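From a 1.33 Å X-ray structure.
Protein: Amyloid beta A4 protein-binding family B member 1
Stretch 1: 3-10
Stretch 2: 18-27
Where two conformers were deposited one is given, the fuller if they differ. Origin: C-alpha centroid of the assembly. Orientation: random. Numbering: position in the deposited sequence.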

ATOM      1  N   ASP A   3       6.066  -4.986   9.795  0.50 27.81           N
ATOM      2  CA  ASP A   3       7.444  -4.853   9.323  0.50 26.90           C
ATOM      3  C   ASP A   3       7.659  -3.566   8.493  0.50 25.45           C
ATOM      4  O   ASP A   3       8.718  -3.340   7.912  0.50 26.13           O
ATOM      5  N   LEU A   4       6.626  -2.741   8.455  1.00 24.41           N
ATOM      6  CA  LEU A   4       6.623  -1.473   7.762  1.00 22.51           C
ATOM      7  C   LEU A   4       6.398  -0.337   8.723  1.00 21.23           C
ATOM      8  O   LEU A   4       5.920  -0.553   9.845  1.00 21.39           O
ATOM      9  N   PRO A   5       6.714   0.909   8.312  1.00 20.75           N
ATOM     10  CA  PRO A   5       6.481   1.988   9.180  1.00 20.52           C
ATOM     11  C   PRO A   5       5.019   2.107   9.478  1.00 19.90           C
ATOM     12  O   PRO A   5       4.145   1.653   8.709  1.00 19.16           O
ATOM     13  N   ALA A   6       4.703   2.752  10.574  1.00 20.11           N
ATOM     14  CA  ALA A   6       3.364   2.954  10.997  1.00 20.47           C
ATOM     15  C   ALA A   6       2.529   3.538   9.866  1.00 19.17           C
ATOM     16  O   ALA A   6       2.927   4.465   9.142  1.00 21.91           O
ATOM     17  N   GLY A   7       1.347   2.981   9.711  1.00 18.60           N
ATOM     18  CA  GLY A   7       0.395   3.451   8.715  1.00 17.80           C
ATOM     19  C   GLY A   7       0.419   2.745   7.377  1.00 16.92           C
ATOM     20  O   GLY A   7      -0.487   2.946   6.634  1.00 17.86           O
ATOM     21  N   TRP A   8       1.460   1.967   7.098  1.00 16.20           N
ATOM     22  CA  TRP A   8       1.614   1.335   5.785  1.00 15.62           C
ATOM     23  C   TRP A   8       1.180  -0.107   5.822  1.00 16.05           C
ATOM     24  O   TRP A   8       1.449  -0.859   6.766  1.00 18.59           O
ATOM     25  N   MET A   9       0.579  -0.521   4.711  1.00 16.04           N
ATOM     26  CA  MET A   9       0.294  -1.927   4.463  0.50 17.50           C
ATOM     27  C   MET A   9       0.685  -2.315   3.058  1.00 15.13           C
ATOM     28  O   MET A   9       0.673  -1.563   2.102  1.00 14.54           O
ATOM     29  N   ARG A  10       1.073  -3.548   2.960  1.00 16.45           N
ATOM     30  CA  ARG A  10       1.394  -4.191   1.710  1.00 16.00           C
ATOM     31  C   ARG A  10       0.129  -4.739   1.037  1.00 15.24           C
ATOM     32  O   ARG A  10      -0.678  -5.415   1.652  1.00 17.69           O
ATOM     33  N   TYR A  18       2.405  -3.726  -3.907  1.00 13.45           N
ATOM     34  CA  TYR A  18       2.615  -2.322  -3.688  1.00 12.19           C
ATOM     35  C   TYR A  18       2.249  -1.985  -2.258  1.00 11.88           C
ATOM     36  O   TYR A  18       1.902  -2.842  -1.466  1.00 12.69           O
ATOM     37  N   TYR A  19       2.335  -0.696  -1.953  1.00 11.30           N
ATOM     38  CA  TYR A  19       2.193  -0.216  -0.579  1.00 11.81           C
ATOM     39  C   TYR A  19       1.154   0.879  -0.493  1.00 11.33           C
ATOM     40  O   TYR A  19       1.095   1.756  -1.349  1.00 12.28           O
ATOM     41  N   TRP A  20       0.357   0.817   0.559  1.00 12.21           N
ATOM     42  CA  TRP A  20      -0.735   1.737   0.840  1.00 11.85           C
ATOM     43  C   TRP A  20      -0.552   2.386   2.197  1.00 12.38           C
ATOM     44  O   TRP A  20      -0.388   1.682   3.226  1.00 12.35           O
ATOM     45  N   HIS A  21      -0.529   3.710   2.193  1.00 11.68           N
ATOM     46  CA  HIS A  21      -0.406   4.479   3.449  1.00 12.91           C
ATOM     47  C   HIS A  21      -1.811   4.825   3.858  1.00 13.92           C
ATOM     48  O   HIS A  21      -2.462   5.665   3.264  1.00 13.94           O
ATOM     49  N   ILE A  22      -2.284   4.166   4.895  1.00 14.20           N
ATOM     50  CA  ILE A  22      -3.684   4.319   5.317  0.50 15.38           C
ATOM     51  C   ILE A  22      -4.082   5.752   5.663  1.00 16.25           C
ATOM     52  O   ILE A  22      -5.125   6.202   5.272  1.00 17.07           O
ATOM     53  N   PRO A  23      -3.243   6.498   6.399  1.00 14.89           N
ATOM     54  CA  PRO A  23      -3.724   7.843   6.768  1.00 15.84           C
ATOM     55  C   PRO A  23      -3.958   8.802   5.637  1.00 16.97           C
ATOM     56  O   PRO A  23      -4.760   9.725   5.723  1.00 16.87           O
ATOM     57  N   THR A  24      -3.227   8.632   4.560  1.00 14.25           N
ATOM     58  CA  THR A  24      -3.348   9.550   3.411  1.00 14.97           C
ATOM     59  C   THR A  24      -4.050   8.967   2.212  1.00 15.51           C
ATOM     60  O   THR A  24      -4.496   9.729   1.338  1.00 16.92           O
ATOM     61  N   GLY A  25      -4.059   7.634   2.067  1.00 14.26           N
ATOM     62  CA  GLY A  25      -4.539   7.028   0.808  1.00 14.96           C
ATOM     63  C   GLY A  25      -3.456   6.963  -0.262  1.00 14.26           C
ATOM     64  O   GLY A  25      -3.770   6.531  -1.390  1.00 16.29           O
ATOM     65  N   THR A  26      -2.228   7.328   0.073  1.00 13.20           N
ATOM     66  CA  THR A  26      -1.121   7.209  -0.876  1.00 12.62           C
ATOM     67  C   THR A  26      -0.873   5.761  -1.243  1.00 12.17           C
ATOM     68  O   THR A  26      -0.866   4.904  -0.355  1.00 12.62           O
ATOM     69  N   THR A  27      -0.585   5.489  -2.507  1.00 12.25           N
ATOM     70  CA  THR A  27      -0.114   4.198  -2.904  1.00 11.37           C
ATOM     71  C   THR A  27       1.178   4.400  -3.679  1.00 11.79           C
ATOM     72  O   THR A  27       1.341   5.386  -4.393  1.00 13.01           O
TER

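Strands 8-10 and 18-21 run antiparallel, and three backbone hydrogen bonds fix their register: Ile-22 N to Gly-7 O (2.8 Å), Met-9 N to Trp-20 O (2.8 Å) and Trp-20 N to Met-9 O (2.9 Å). In the extended backbone, side chains alternate between the two faces of the sheet. Trp-8, Arg-10, Tyr-19 and His-21 share one face; Met-9 and Trp-20 lie on the other.

Trp-8 is central to the first face. Its chi1 is m (-73°) and its chi2 is 99°, which lays the indole across the neighbouring strand. His-21 adopts t (-175°), and its CB sits 3.5 Å from the centroid of the Trp-8 six-membered ring, almost on the ring normal. This is a CH-pi contact over the face. The imidazole follows the indole, with His-21 CD2 3.5 Å from Trp-8 NE1; the ring planes meet obliquely at 49°. The far side of the imidazole is anchored within its own stretch: His-21 ND1 and Thr-24 OG1 form a 2.7 Å hydrogen bond. Thr-24 is at p; Thr-24 OG1 and Thr-26 OG1 also share a hydrogen bond, at 2.8 Å. Trp-8 CE3 also packs against Tyr-19 CB at 3.7 Å.

Tyr-19 is buried, with chi1 m (-55°) and chi2 -86°. Its ring contacts Leu-4 and Arg-10. Leu-4 points toward the second stretch as an m, t rotamer and places CD1 4.0 Å from Tyr-19 CD1, at the ring edge. Arg-10 extends through t, t before chi3 turns to -92°. Its CG lies 3.9 Å from Tyr-19 CE1. The turn brings the guanidinium to Asp-3, whose p rotamer presents OD1. Arg-10 NH1 makes a salt bridge to Asp-3 OD1 at 2.9 Å, and Arg-10 NH2 adds a longer hydrogen bond to the same OD1 at 3.3 Å. Water 1 links Arg-10 and Tyr-19: it accepts from Arg-10 NE at 2.9 Å and hydrogen-bonds Tyr-19 OH at 2.9 Å.

The opposite face is lighter. Met-9 is m, t, t in the conformer given, and its CG meets Ile-22 CD1 at 3.6 Å. Ile-22 (m, p) points toward the first stretch; it too was deposited in two conformers. Trp-20 takes t (172°) with chi2 26°.

Gly-7 has phi/psi of 94/-14, in the type II turn from Pro-5 to Trp-8. A CB there would jam against the preceding carbonyl and crowd Pro-23 CD and His-21 NE2. Tyr-18 (p) points away, and its hydroxyl is hydrogen-bonded elsewhere in the structure.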

ATOM      1  CB  ASP A   3       7.852  -6.087   8.516  0.50 27.82           C
ATOM      2  CG  ASP A   3       6.875  -6.432   7.398  0.50 29.62           C
ATOM      3  OD1 ASP A   3       6.082  -5.565   6.958  0.50 30.48           O
ATOM      4  OD2 ASP A   3       6.891  -7.605   6.964  0.50 32.86           O
ATOM      5  CB  LEU A   4       5.502  -1.491   6.717  1.00 19.98           C
ATOM      6  CG  LEU A   4       5.574  -2.497   5.570  1.00 20.31           C
ATOM      7  CD1 LEU A   4       4.367  -2.390   4.706  1.00 20.29           C
ATOM      8  CD2 LEU A   4       6.843  -2.302   4.747  1.00 22.41           C
ATOM      9  CB  PRO A   5       7.026   3.189   8.390  1.00 21.55           C
ATOM     10  CG  PRO A   5       7.985   2.644   7.517  1.00 21.94           C
ATOM     11  CD  PRO A   5       7.315   1.395   7.071  1.00 20.51           C
ATOM     12  CB  ALA A   6       3.363   3.914  12.228  1.00 22.15           C
ATOM     13  CB  TRP A   8       3.075   1.427   5.360  1.00 14.34           C
ATOM     14  CG  TRP A   8       3.527   2.752   4.964  1.00 14.18           C
ATOM     15  CD1 TRP A   8       4.224   3.667   5.725  1.00 15.12           C
ATOM     16  CD2 TRP A   8       3.425   3.335   3.680  1.00 12.86           C
ATOM     17  NE1 TRP A   8       4.536   4.768   4.998  1.00 15.05           N
ATOM     18  CE2 TRP A   8       4.082   4.581   3.720  1.00 13.37           C
ATOM     19  CE3 TRP A   8       2.866   2.914   2.462  1.00 13.06           C
ATOM     20  CZ2 TRP A   8       4.162   5.397   2.632  1.00 13.56           C
ATOM     21  CZ3 TRP A   8       2.944   3.764   1.356  1.00 13.01           C
ATOM     22  CH2 TRP A   8       3.605   4.976   1.456  1.00 14.31           C
ATOM     23  CB  MET A   9      -1.179  -2.286   4.668  0.50 18.77           C
ATOM     24  CG  MET A   9      -1.770  -1.795   5.952  0.50 20.59           C
ATOM     25  SD  MET A   9      -3.267  -2.610   6.547  0.50 22.94           S
ATOM     26  CE  MET A   9      -3.189  -2.102   8.265  0.50 21.20           C
ATOM     27  CB  ARG A  10       2.377  -5.356   2.031  1.00 19.35           C
ATOM     28  CG  ARG A  10       3.238  -5.775   1.037  1.00 22.01           C
ATOM     29  CD  ARG A  10       4.195  -6.879   1.655  1.00 22.29           C
ATOM     30  NE  ARG A  10       5.465  -6.390   2.223  1.00 25.00           N
ATOM     31  CZ  ARG A  10       5.771  -6.286   3.513  1.00 25.20           C
ATOM     32  NH1 ARG A  10       4.921  -6.576   4.504  1.00 26.72           N
ATOM     33  NH2 ARG A  10       6.962  -5.822   3.826  1.00 28.38           N
ATOM     34  CB  TYR A  18       1.842  -1.477  -4.700  1.00 12.46           C
ATOM     35  CG  TYR A  18       0.329  -1.553  -4.637  1.00 12.09           C
ATOM     36  CD1 TYR A  18      -0.360  -2.579  -5.237  1.00 12.22           C
ATOM     37  CD2 TYR A  18      -0.389  -0.581  -3.972  1.00 11.38           C
ATOM     38  CE1 TYR A  18      -1.734  -2.603  -5.253  1.00 12.05           C
ATOM     39  CE2 TYR A  18      -1.742  -0.568  -4.003  1.00 11.46           C
ATOM     40  CZ  TYR A  18      -2.420  -1.580  -4.645  1.00 12.56           C
ATOM     41  OH  TYR A  18      -3.815  -1.622  -4.688  1.00 14.54           O
ATOM     42  CB  TYR A  19       3.534   0.252  -0.054  1.00 12.35           C
ATOM     43  CG  TYR A  19       4.584  -0.811  -0.155  1.00 14.26           C
ATOM     44  CD1 TYR A  19       4.747  -1.757   0.820  1.00 15.32           C
ATOM     45  CD2 TYR A  19       5.362  -0.941  -1.302  1.00 13.88           C
ATOM     46  CE1 TYR A  19       5.650  -2.775   0.668  1.00 16.48           C
ATOM     47  CE2 TYR A  19       6.254  -2.002  -1.459  1.00 16.04           C
ATOM     48  CZ  TYR A  19       6.403  -2.902  -0.470  1.00 17.20           C
ATOM     49  OH  TYR A  19       7.329  -3.920  -0.580  1.00 22.44           O
ATOM     50  CB  TRP A  20      -2.043   0.935   0.812  1.00 12.51           C
ATOM     51  CG  TRP A  20      -3.281   1.647   1.253  1.00 13.22           C
ATOM     52  CD1 TRP A  20      -3.576   2.975   1.248  1.00 13.98           C
ATOM     53  CD2 TRP A  20      -4.390   0.988   1.838  1.00 14.96           C
ATOM     54  NE1 TRP A  20      -4.861   3.172   1.750  1.00 15.25           N
ATOM     55  CE2 TRP A  20      -5.350   1.974   2.160  1.00 15.42           C
ATOM     56  CE3 TRP A  20      -4.644  -0.326   2.173  1.00 15.17           C
ATOM     57  CZ2 TRP A  20      -6.573   1.671   2.762  1.00 17.80           C
ATOM     58  CZ3 TRP A  20      -5.883  -0.619   2.779  1.00 17.18           C
ATOM     59  CH2 TRP A  20      -6.804   0.371   3.046  1.00 17.86           C
ATOM     60  CB  HIS A  21       0.403   5.710   3.213  1.00 12.00           C
ATOM     61  CG  HIS A  21       0.669   6.495   4.454  1.00 12.22           C
ATOM     62  ND1 HIS A  21       0.168   7.764   4.630  1.00 13.69           N
ATOM     63  CD2 HIS A  21       1.415   6.186   5.532  1.00 12.87           C
ATOM     64  CE1 HIS A  21       0.613   8.208   5.786  1.00 13.67           C
ATOM     65  NE2 HIS A  21       1.348   7.259   6.368  1.00 14.71           N
ATOM     66  CB  ILE A  22      -4.008   3.394   6.504  0.50 16.23           C
ATOM     67  CG1 ILE A  22      -4.492   2.042   5.965  0.50 18.58           C
ATOM     68  CG2 ILE A  22      -5.059   4.024   7.437  0.50 15.20           C
ATOM     69  CD1 ILE A  22      -3.419   1.260   5.183  0.50 17.99           C
ATOM     70  CB  PRO A  23      -2.566   8.353   7.675  1.00 15.40           C
ATOM     71  CG  PRO A  23      -2.011   7.122   8.290  1.00 16.15           C
ATOM     72  CD  PRO A  23      -2.014   6.134   7.110  1.00 15.19           C
ATOM     73  CB  THR A  24      -1.971  10.083   3.010  1.00 14.16           C
ATOM     74  OG1 THR A  24      -1.149   8.982   2.566  1.00 13.05           O
ATOM     75  CG2 THR A  24      -1.266  10.886   4.104  1.00 15.03           C
ATOM     76  CB  THR A  26       0.164   7.848  -0.283  1.00 12.21           C
ATOM     77  OG1 THR A  26      -0.054   9.234   0.005  1.00 14.36           O
ATOM     78  CG2 THR A  26       1.318   7.757  -1.248  1.00 13.11           C
ATOM     79  CB  THR A  27      -1.177   3.377  -3.677  1.00 11.33           C
ATOM     80  OG1 THR A  27      -1.561   4.145  -4.790  1.00 12.54           O
ATOM     81  CG2 THR A  27      -2.372   3.028  -2.768  1.00 12.10           C
TER
HETATM   82  O   HOH W   1       7.786  -6.550   0.419  1.00 34.38           O